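Local coordinates for protein 3-oxo-glucose-6-phosphate:glutamate aminotransferase (Bacillus subtilis subsp. subtilis, PDB 4K2I) that catalyses the reversible, pyridoxal phosphate-dependent transamination of 3-dehydro-glucose 6-phosphate with glutamate, giving kanosamine 6-phosphate on the way to the antibiotic neotrehalosadiamine, at residues B[139-144]-B[191-196]; B[148-153]-B[167-172]; B[197-202]-B[221-226]. All blocks are in the same frame, centred on the assembly; numbering follows the deposited sequence.

Contact 1: B[139-144]-B[191-196]; sequences GLNPGD and YTKFIL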
loop_
_atom_site.group_PDB
_atom_site.type_symbol
_atom_site.label_atom_id
_atom_site.label_comp_id
_atom_site.label_asym_id
_atom_site.label_seq_id
_atom_site.Cartn_x
_atom_site.Cartn_y
_atom_site.Cartn_z
ATOM N N GLY B 139 10.899 16.891 -9.754
ATOM C CA GLY B 139 10.716 17.440 -11.089
ATOM C C GLY B 139 11.116 16.527 -12.237
ATOM O O GLY B 139 11.389 16.999 -13.339
ATOM N N LEU B 140 11.151 15.221 -11.997
ATOM C CA LEU B 140 11.526 14.293 -13.056
ATOM C C LEU B 140 10.520 14.321 -14.201
ATOM O O LEU B 140 9.316 14.148 -13.982
ATOM C CB LEU B 140 11.655 12.863 -12.533
ATOM C CG LEU B 140 12.112 11.915 -13.649
ATOM C CD1 LEU B 140 13.174 10.964 -13.155
ATOM C CD2 LEU B 140 10.941 11.147 -14.298
ATOM N N ASN B 141 11.029 14.525 -15.418
ATOM C CA ASN B 141 10.232 14.399 -16.640
ATOM C C ASN B 141 10.692 13.183 -17.428
ATOM O O ASN B 141 11.854 12.791 -17.328
ATOM C CB ASN B 141 10.377 15.654 -17.499
ATOM C CG ASN B 141 9.998 16.908 -16.748
ATOM O OD1 ASN B 141 10.763 17.870 -16.690
ATOM N ND2 ASN B 141 8.815 16.898 -16.148
ATOM N N PRO B 142 9.785 12.583 -18.216
ATOM C CA PRO B 142 10.126 11.452 -19.088
ATOM C C PRO B 142 11.382 11.708 -19.918
ATOM O O PRO B 142 11.506 12.760 -20.552
ATOM C CB PRO B 142 8.911 11.355 -20.013
ATOM C CG PRO B 142 7.785 11.827 -19.170
ATOM C CD PRO B 142 8.354 12.928 -18.304
ATOM N N GLY B 143 12.301 10.746 -19.902
ATOM C CA GLY B 143 13.555 10.877 -20.607
ATOM C C GLY B 143 14.699 11.378 -19.743
ATOM O O GLY B 143 15.858 11.231 -20.134
ATOM N N ASP B 144 14.392 11.983 -18.590
ATOM C CA ASP B 144 15.441 12.407 -17.651
ATOM C C ASP B 144 16.288 11.216 -17.219
ATOM O O ASP B 144 15.753 10.152 -16.889
ATOM C CB ASP B 144 14.854 13.019 -16.379
ATOM C CG ASP B 144 14.313 14.408 -16.585
ATOM O OD1 ASP B 144 14.461 14.962 -17.698
ATOM O OD2 ASP B 144 13.743 14.946 -15.613
ATOM N N TYR B 191 21.303 15.192 -20.413
ATOM C CA TYR B 191 20.024 14.675 -19.923
ATOM C C TYR B 191 20.048 14.207 -18.458
ATOM O O TYR B 191 19.016 13.841 -17.908
ATOM C CB TYR B 191 19.509 13.552 -20.829
ATOM C CG TYR B 191 19.087 14.051 -22.186
ATOM C CD1 TYR B 191 17.787 14.480 -22.411
ATOM C CD2 TYR B 191 19.995 14.122 -23.237
ATOM C CE1 TYR B 191 17.395 14.954 -23.650
ATOM C CE2 TYR B 191 19.610 14.595 -24.482
ATOM C CZ TYR B 191 18.305 15.006 -24.681
ATOM O OH TYR B 191 17.905 15.476 -25.910
ATOM N N THR B 192 21.218 14.217 -17.831
ATOM C CA THR B 192 21.329 13.791 -16.439
ATOM C C THR B 192 20.689 14.830 -15.536
ATOM O O THR B 192 20.960 16.022 -15.656
ATOM C CB THR B 192 22.788 13.621 -16.015
ATOM O OG1 THR B 192 23.486 12.862 -17.005
ATOM C CG2 THR B 192 22.874 12.895 -14.666
ATOM N N LYS B 193 19.808 14.386 -14.652
ATOM C CA LYS B 193 19.226 15.293 -13.680
ATOM C C LYS B 193 19.353 14.772 -12.249
ATOM O O LYS B 193 19.209 15.524 -11.300
ATOM C CB LYS B 193 17.766 15.596 -14.041
ATOM C CG LYS B 193 17.631 16.612 -15.172
ATOM C CD LYS B 193 16.177 16.985 -15.430
ATOM C CE LYS B 193 15.412 17.302 -14.136
ATOM N NZ LYS B 193 13.961 17.532 -14.419
ATOM N N PHE B 194 19.634 13.482 -12.097
ATOM C CA PHE B 194 19.614 12.867 -10.770
ATOM C C PHE B 194 20.776 11.930 -10.525
ATOM O O PHE B 194 21.305 11.301 -11.442
ATOM C CB PHE B 194 18.311 12.079 -10.554
ATOM C CG PHE B 194 17.070 12.912 -10.650
ATOM C CD1 PHE B 194 16.496 13.452 -9.514
ATOM C CD2 PHE B 194 16.472 13.150 -11.876
ATOM C CE1 PHE B 194 15.350 14.223 -9.603
ATOM C CE2 PHE B 194 15.324 13.915 -11.970
ATOM C CZ PHE B 194 14.763 14.455 -10.834
ATOM N N ILE B 195 21.163 11.829 -9.267
ATOM C CA ILE B 195 22.011 10.737 -8.833
ATOM C C ILE B 195 21.223 10.018 -7.760
ATOM O O ILE B 195 20.673 10.650 -6.856
ATOM C CB ILE B 195 23.326 11.228 -8.231
ATOM C CG1 ILE B 195 24.070 12.132 -9.223
ATOM C CG2 ILE B 195 24.181 10.034 -7.828
ATOM C CD1 ILE B 195 25.266 12.850 -8.603
ATOM N N LEU B 196 21.151 8.701 -7.868
ATOM C CA LEU B 196 20.370 7.915 -6.925
ATOM C C LEU B 196 21.260 6.830 -6.323
ATOM O O LEU B 196 21.302 5.710 -6.811
ATOM C CB LEU B 196 19.138 7.345 -7.631
ATOM C CG LEU B 196 18.286 6.201 -7.072
ATOM C CD1 LEU B 196 18.049 6.363 -5.600
ATOM C CD2 LEU B 196 16.960 6.095 -7.825
#
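The ammonium group of Lys-193 reaches across from strand 192-195 to the loop that joins helix 127-137 to strand 145-148, where it binds both a backbone carbonyl and a carboxylate. This is the helix-to-strand return of an alpha/beta layer in the large domain of a fold-type I aminotransferase, and it lies away from the cofactor and substrate sites. Lys-193 NZ donates to Gly-139 O at 2.8 Å, approaching from above the carbonyl plane, and forms a salt bridge with Asp-144 OD2 at 2.9 Å, on the syn side but tilted 32° out of the carboxylate plane. The aliphatic part of the lysine contributes as well, since Lys-193 CD passes 3.2 Å from the same Asp-144 OD2. A bend at the third torsion (chi3 47°) in an otherwise extended chain brings NZ to these two oxygens.

Beside the lysine, the ring of Phe-194 receives Leu-140: atom CE2 of Phe-194 lies 3.8 Å from Leu-140 CD1, and Leu-140 CB sits close to both CE2 and CZ. Gly-139 C and Asp-144 OD2 both border the edge of this ring, near its plane. Phe-194 also touches Leu-138 and Lys-220.

The shape of the loop sets these partners in place. Gly-139 ends the helix in a Schellman motif with positive phi, and residues 141 to 144 form a type II turn closed by Asp-144 N to Asn-141 O, with Gly-143 at its third position. At the end of the turn, the backbone of Asp-144 is hydrogen-bonded to Val-166. Within the loop, Asn-141 N donates almost straight (171°) to Asp-144 OD2 at 2.8 Å, meeting it on the face of the carboxylate opposite to that used by Lys-193 NZ.

Contact 2: B[148-153]-B[167-172]; sequences MPANSF and PIYVDI. With PMP (4'-deoxy-4'-aminopyridoxal-5'-phosphate), chain M; EDO (1,2-ethanediol), chain P.
The carbonyl oxygen of Met-148 accepts from Val-170 N at 3.1 Å and also receives the CA-H of Tyr-169, whose CA lies 3.3 Å away. Met-148 N donates to Ile-168 O at 3.1 Å, so Met-148 and Tyr-169 form a parallel bridge between strands 145-148 and 166-169, the latter outermost in the seven-stranded sheet of this chain. Past the bridge the backbones separate, and a water takes over the pairing, accepting from Ala-150 N and donating to Val-170 O.

The side chains of Met-148 and Tyr-169 lie alongside each other on the same face of the sheet. Met-148 CG, set between its backbone N and carbonyl carbon (chi1 59°), comes 4.0 Å from Tyr-169 CE1. Met-148 SD makes an oblique Met-aromatic contact, 5.1 Å from the centroid of the Tyr-169 ring, and packs against Pro-167 CB. Ala-150 CB packs 3.6 Å from Tyr-169 CD1, while Pro-149 O lies in the ring plane at its edge. Farther along, Asn-151 and Ile-172 meet from opposite directions, with Asn-151 ND2 3.6 Å from Ile-172 CG2. That amide nitrogen donates to Phe-177 O and to an ethanediol, probably from the crystallisation liquor.

The loop then runs to the cofactor: Ser-152 OG lies near the methyl carbon C2A of the pyridoxamine phosphate, and Phe-153 CD2 is 3.7 Å from its amine N4A. Phe-153 binds substrate, so the backbone bonds, bridging water and apolar packing probably help to hold the start of the loop that leads to this residue.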
loop_
_atom_site.group_PDB
_atom_site.type_symbol
_atom_site.label_atom_id
_atom_site.label_comp_id
_atom_site.label_asym_id
_atom_site.label_seq_id
_atom_site.Cartn_x
_atom_site.Cartn_y
_atom_site.Cartn_z
ATOM N N MET B 148 22.752 5.590 -11.264
ATOM C CA MET B 148 22.501 4.662 -10.158
ATOM C C MET B 148 23.349 3.391 -10.323
ATOM O O MET B 148 23.903 3.159 -11.395
ATOM C CB MET B 148 21.000 4.319 -10.096
ATOM C CG MET B 148 20.436 3.689 -11.367
ATOM S SD MET B 148 18.667 3.331 -11.279
ATOM C CE MET B 148 18.628 2.028 -10.056
ATOM N N PRO B 149 23.472 2.571 -9.259
ATOM C CA PRO B 149 24.185 1.306 -9.434
ATOM C C PRO B 149 23.258 0.222 -10.018
ATOM O O PRO B 149 22.028 0.386 -10.033
ATOM C CB PRO B 149 24.588 0.945 -8.007
ATOM C CG PRO B 149 23.450 1.460 -7.184
ATOM C CD PRO B 149 22.993 2.739 -7.872
ATOM N N ALA B 150 23.838 -0.875 -10.498
ATOM C CA ALA B 150 23.038 -1.939 -11.105
ATOM C C ALA B 150 22.843 -3.147 -10.184
ATOM O O ALA B 150 22.207 -4.136 -10.570
ATOM C CB ALA B 150 23.650 -2.375 -12.465
ATOM N N ASN B 151 23.373 -3.065 -8.965
ATOM C CA ASN B 151 23.306 -4.199 -8.036
ATOM C C ASN B 151 22.254 -4.098 -6.932
ATOM O O ASN B 151 22.277 -4.887 -5.993
ATOM C CB ASN B 151 24.672 -4.446 -7.387
ATOM C CG ASN B 151 25.165 -3.248 -6.587
ATOM O OD1 ASN B 151 24.646 -2.138 -6.725
ATOM N ND2 ASN B 151 26.172 -3.466 -5.750
ATOM N N SER B 152 21.346 -3.131 -7.026
ATOM C CA SER B 152 20.326 -2.966 -5.992
ATOM C C SER B 152 19.158 -3.931 -6.202
ATOM O O SER B 152 19.069 -4.588 -7.237
ATOM C CB SER B 152 19.781 -1.536 -6.002
ATOM O OG SER B 152 18.805 -1.375 -4.989
ATOM N N PHE B 153 18.256 -4.000 -5.229
ATOM C CA PHE B 153 16.995 -4.702 -5.435
ATOM C C PHE B 153 16.241 -4.010 -6.573
ATOM O O PHE B 153 16.399 -2.799 -6.783
ATOM C CB PHE B 153 16.173 -4.714 -4.145
ATOM C CG PHE B 153 14.841 -5.405 -4.273
ATOM C CD1 PHE B 153 14.766 -6.751 -4.590
ATOM C CD2 PHE B 153 13.667 -4.711 -4.034
ATOM C CE1 PHE B 153 13.533 -7.393 -4.698
ATOM C CE2 PHE B 153 12.440 -5.342 -4.130
ATOM C CZ PHE B 153 12.372 -6.691 -4.465
ATOM N N PRO B 167 17.268 4.988 -16.273
ATOM C CA PRO B 167 18.421 4.537 -15.485
ATOM C C PRO B 167 19.707 4.574 -16.298
ATOM O O PRO B 167 19.747 4.112 -17.434
ATOM C CB PRO B 167 18.071 3.077 -15.153
ATOM C CG PRO B 167 16.572 3.020 -15.243
ATOM C CD PRO B 167 16.237 3.943 -16.394
ATOM N N ILE B 168 20.753 5.131 -15.712
ATOM C CA ILE B 168 22.070 5.116 -16.322
ATOM C C ILE B 168 22.972 4.429 -15.304
ATOM O O ILE B 168 23.247 4.986 -14.255
ATOM C CB ILE B 168 22.548 6.553 -16.638
ATOM C CG1 ILE B 168 21.663 7.176 -17.730
ATOM C CG2 ILE B 168 24.017 6.573 -17.060
ATOM C CD1 ILE B 168 21.779 6.506 -19.096
ATOM N N TYR B 169 23.387 3.199 -15.598
ATOM C CA TYR B 169 24.138 2.402 -14.635
ATOM C C TYR B 169 25.623 2.736 -14.628
ATOM O O TYR B 169 26.230 2.981 -15.676
ATOM C CB TYR B 169 23.902 0.895 -14.855
ATOM C CG TYR B 169 22.438 0.548 -14.739
ATOM C CD1 TYR B 169 21.798 0.546 -13.496
ATOM C CD2 TYR B 169 21.680 0.286 -15.867
ATOM C CE1 TYR B 169 20.444 0.273 -13.388
ATOM C CE2 TYR B 169 20.328 0.001 -15.767
ATOM C CZ TYR B 169 19.720 -0.005 -14.526
ATOM O OH TYR B 169 18.381 -0.289 -14.435
ATOM N N VAL B 170 26.188 2.728 -13.425
ATOM C CA VAL B 170 27.576 3.077 -13.183
ATOM C C VAL B 170 28.157 2.075 -12.171
ATOM O O VAL B 170 27.439 1.591 -11.302
ATOM C CB VAL B 170 27.653 4.549 -12.700
ATOM C CG1 VAL B 170 28.716 4.768 -11.638
ATOM C CG2 VAL B 170 27.846 5.469 -13.880
ATOM N N ASP B 171 29.441 1.747 -12.316
ATOM C CA ASP B 171 30.111 0.731 -11.500
ATOM C C ASP B 171 30.158 1.070 -10.005
ATOM O O ASP B 171 30.134 2.245 -9.606
ATOM C CB ASP B 171 31.548 0.535 -11.988
ATOM C CG ASP B 171 31.906 -0.926 -12.209
ATOM O OD1 ASP B 171 31.126 -1.826 -11.808
ATOM O OD2 ASP B 171 32.988 -1.174 -12.786
ATOM N N ILE B 172 30.256 0.024 -9.190
ATOM C CA ILE B 172 30.365 0.178 -7.749
ATOM C C ILE B 172 31.810 0.097 -7.288
ATOM O O ILE B 172 32.694 -0.347 -8.021
ATOM C CB ILE B 172 29.630 -0.950 -7.016
ATOM C CG1 ILE B 172 30.207 -2.314 -7.428
ATOM C CG2 ILE B 172 28.152 -0.878 -7.271
ATOM C CD1 ILE B 172 29.783 -3.464 -6.549
HETATM N N1 PMP M . 15.342 -0.305 -2.181
HETATM C C2 PMP M . 16.014 -1.332 -1.558
HETATM C C2A PMP M . 17.525 -1.299 -1.554
HETATM C C3 PMP M . 15.261 -2.364 -0.958
HETATM O O3 PMP M . 15.848 -3.422 -0.321
HETATM C C4 PMP M . 13.875 -2.344 -1.000
HETATM C C4A PMP M . 13.088 -3.493 -0.338
HETATM N N4A PMP M . 13.805 -4.778 -0.324
HETATM C C5 PMP M . 13.231 -1.277 -1.650
HETATM C C6 PMP M . 13.977 -0.274 -2.232
HETATM C C5A PMP M . 11.733 -1.179 -1.741
HETATM O O4P PMP M . 11.165 -1.024 -0.471
HETATM P P PMP M . 9.644 -1.474 -0.212
HETATM O O1P PMP M . 8.814 -1.062 -1.403
HETATM O O2P PMP M . 9.145 -0.867 1.102
HETATM O O3P PMP M . 9.619 -3.017 -0.181
HETATM C C1 EDO P . 25.823 -8.603 -5.699
HETATM O O1 EDO P . 25.131 -7.997 -6.792
HETATM C C2 EDO P . 26.838 -7.619 -5.128
HETATM O O2 EDO P . 26.137 -6.424 -4.756
HETATM O O HOH W 1 26.651 -0.960 -10.643
#

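Contact 3: B[197-202]-B[221-226]; sequences PVHLYG and VIEDAC. With PMP (4'-deoxy-4'-aminopyridoxal-5'-phosphate), chain M; EDO (1,2-ethanediol), chain P.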
loop_
_atom_site.group_PDB
_atom_site.type_symbol
_atom_site.label_atom_id
_atom_site.label_comp_id
_atom_site.label_asym_id
_atom_site.label_seq_id
_atom_site.Cartn_x
_atom_site.Cartn_y
_atom_site.Cartn_z
ATOM N N PRO B 197 22.012 7.182 -5.277
ATOM C CA PRO B 197 22.868 6.203 -4.607
ATOM C C PRO B 197 22.055 5.292 -3.700
ATOM O O PRO B 197 21.030 5.699 -3.163
ATOM C CB PRO B 197 23.802 7.079 -3.754
ATOM C CG PRO B 197 22.997 8.278 -3.461
ATOM C CD PRO B 197 22.148 8.527 -4.693
ATOM N N VAL B 198 22.542 4.074 -3.510
ATOM C CA VAL B 198 21.867 3.099 -2.671
ATOM C C VAL B 198 22.796 2.696 -1.544
ATOM O O VAL B 198 23.938 2.330 -1.791
ATOM C CB VAL B 198 21.538 1.825 -3.468
ATOM C CG1 VAL B 198 20.869 0.789 -2.553
ATOM C CG2 VAL B 198 20.666 2.173 -4.665
ATOM N N HIS B 199 22.305 2.746 -0.311
ATOM C CA HIS B 199 23.106 2.299 0.820
ATOM C C HIS B 199 22.871 0.811 1.000
ATOM O O HIS B 199 22.099 0.381 1.860
ATOM C CB HIS B 199 22.779 3.110 2.075
ATOM C CG HIS B 199 22.842 4.588 1.845
ATOM N ND1 HIS B 199 23.832 5.176 1.085
ATOM C CD2 HIS B 199 22.018 5.589 2.234
ATOM C CE1 HIS B 199 23.625 6.478 1.026
ATOM N NE2 HIS B 199 22.534 6.756 1.718
ATOM N N LEU B 200 23.546 0.040 0.155
ATOM C CA LEU B 200 23.282 -1.377 -0.013
ATOM C C LEU B 200 23.750 -2.171 1.188
ATOM O O LEU B 200 24.855 -1.958 1.688
ATOM C CB LEU B 200 23.958 -1.889 -1.286
ATOM C CG LEU B 200 23.434 -3.226 -1.828
ATOM C CD1 LEU B 200 21.926 -3.123 -2.040
ATOM C CD2 LEU B 200 24.138 -3.594 -3.136
ATOM N N TYR B 201 22.877 -3.066 1.652
ATOM C CA TYR B 201 23.143 -3.952 2.795
ATOM C C TYR B 201 23.257 -3.191 4.131
ATOM O O TYR B 201 23.614 -3.776 5.158
ATOM C CB TYR B 201 24.398 -4.808 2.558
ATOM C CG TYR B 201 24.501 -5.464 1.178
ATOM C CD1 TYR B 201 23.383 -6.011 0.544
ATOM C CD2 TYR B 201 25.726 -5.541 0.518
ATOM C CE1 TYR B 201 23.485 -6.613 -0.724
ATOM C CE2 TYR B 201 25.836 -6.146 -0.739
ATOM C CZ TYR B 201 24.711 -6.680 -1.343
ATOM O OH TYR B 201 24.830 -7.259 -2.575
ATOM N N GLY B 202 22.955 -1.894 4.115
ATOM C CA GLY B 202 23.084 -1.073 5.309
ATOM C C GLY B 202 24.349 -0.224 5.337
ATOM O O GLY B 202 24.567 0.545 6.273
ATOM N N VAL B 221 19.957 15.052 -5.698
ATOM C CA VAL B 221 20.329 13.790 -5.068
ATOM C C VAL B 221 19.176 13.186 -4.251
ATOM O O VAL B 221 18.688 13.779 -3.284
ATOM C CB VAL B 221 21.593 13.942 -4.193
ATOM C CG1 VAL B 221 21.959 12.628 -3.563
ATOM C CG2 VAL B 221 22.762 14.468 -5.027
ATOM N N ILE B 222 18.728 12.007 -4.658
ATOM C CA ILE B 222 17.738 11.274 -3.882
ATOM C C ILE B 222 18.358 9.939 -3.516
ATOM O O ILE B 222 18.821 9.205 -4.385
ATOM C CB ILE B 222 16.429 11.093 -4.671
ATOM C CG1 ILE B 222 15.490 10.129 -3.948
ATOM C CG2 ILE B 222 16.722 10.621 -6.112
ATOM C CD1 ILE B 222 14.044 10.169 -4.458
ATOM N N GLU B 223 18.426 9.639 -2.228
ATOM C CA GLU B 223 19.114 8.426 -1.810
ATOM C C GLU B 223 18.147 7.318 -1.441
ATOM O O GLU B 223 17.098 7.551 -0.823
ATOM C CB GLU B 223 20.079 8.699 -0.659
ATOM C CG GLU B 223 19.398 9.196 0.585
ATOM C CD GLU B 223 20.374 9.583 1.671
ATOM O OE1 GLU B 223 19.926 10.278 2.603
ATOM O OE2 GLU B 223 21.567 9.181 1.611
ATOM N N ASP B 224 18.496 6.109 -1.859
ATOM C CA ASP B 224 17.738 4.930 -1.491
ATOM C C ASP B 224 18.364 4.391 -0.214
ATOM O O ASP B 224 19.350 3.649 -0.258
ATOM C CB ASP B 224 17.784 3.885 -2.616
ATOM C CG ASP B 224 17.005 2.619 -2.282
ATOM O OD1 ASP B 224 16.605 2.442 -1.111
ATOM O OD2 ASP B 224 16.800 1.790 -3.193
ATOM N N ALA B 225 17.785 4.771 0.921
ATOM C CA ALA B 225 18.251 4.302 2.223
ATOM C C ALA B 225 17.273 3.282 2.786
ATOM O O ALA B 225 17.136 3.138 4.003
ATOM C CB ALA B 225 18.389 5.476 3.183
ATOM N N CYS B 226 16.584 2.568 1.901
ATOM C CA CYS B 226 15.587 1.611 2.355
ATOM C C CYS B 226 16.145 0.532 3.289
ATOM O O CYS B 226 15.413 0.002 4.122
ATOM C CB CYS B 226 14.808 1.026 1.178
ATOM S SG CYS B 226 13.761 2.307 0.409
HETATM N N1 PMP M . 15.342 -0.305 -2.181
HETATM C C2 PMP M . 16.014 -1.332 -1.558
HETATM C C2A PMP M . 17.525 -1.299 -1.554
HETATM C C3 PMP M . 15.261 -2.364 -0.958
HETATM O O3 PMP M . 15.848 -3.422 -0.321
HETATM C C4 PMP M . 13.875 -2.344 -1.000
HETATM C C4A PMP M . 13.088 -3.493 -0.338
HETATM N N4A PMP M . 13.805 -4.778 -0.324
HETATM C C5 PMP M . 13.231 -1.277 -1.650
HETATM C C6 PMP M . 13.977 -0.274 -2.232
HETATM C C5A PMP M . 11.733 -1.179 -1.741
HETATM O O4P PMP M . 11.165 -1.024 -0.471
HETATM P P PMP M . 9.644 -1.474 -0.212
HETATM O O1P PMP M . 8.814 -1.062 -1.403
HETATM O O2P PMP M . 9.145 -0.867 1.102
HETATM O O3P PMP M . 9.619 -3.017 -0.181
HETATM C C1 EDO P . 25.823 -8.603 -5.699
HETATM O O1 EDO P . 25.131 -7.997 -6.792
HETATM C C2 EDO P . 26.838 -7.619 -5.128
HETATM O O2 EDO P . 26.137 -6.424 -4.756
HETATM O O HOH W 2 19.556 1.074 1.508
#
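His-199 and Glu-223 meet with ring and carboxylate planes 80° apart. His-199 NE2 donates in its own ring plane to Glu-223 OE2 at 2.6 Å, striking the oxygen from above the carboxylate plane. Ala-225 CB borders the same imidazole at its edge, near CD2. On the remaining polar atoms, His-199 ND1 is bonded to Ser-205 and Glu-223 OE1 to Thr-241, which together should fix the tilt of both groups.

Val-198 and Asp-224 instead point the same way, with Val-198 CG2 3.9 Å from Asp-224 CB. Their backbones are bridged by Asp-224 N to Pro-197 O (2.9 Å) and His-199 N to Asp-224 O (3.1 Å), extending the parallel pairing of strands 192-195 and 220-224 in the large domain of this fold-type I enzyme.

With CG opposite its backbone N (chi1 180°), Asp-224 brings OD2 within 2.7 Å of the pyridine nitrogen N1 of the pyridoxamine phosphate, the position of the aspartate that faces this nitrogen in fold-type I enzymes, where it probably favours a protonated ring. Asp-224 OD2 is hydrogen-bonded to Thr-156 OG1, and Asp-224 OD1 closes an Asx turn by accepting from Cys-226 N at 3.0 Å.

All three contacts reach the mixed sheet of the large domain, where strands 220-224, 192-195, 145-148 and 166-169 lie side by side and parallel. Contact 2 is nested in the chain loop that contact 1 closes, and contact 3 follows both. Contact 1 lies at the starting end of strand 192-195; contacts 2 and 3, with centres about 11 Å apart, gather at the C-terminal ends of the strands, where both touch the pyridoxamine phosphate. The centre of contact 1 is about 15 Å from that of contact 2 and 17 Å from that of contact 3. The helix-to-strand turn thus lies at the other end of the strands from the loops that form the cofactor and substrate site, while Leu-196 of contact 1 touches both other contacts.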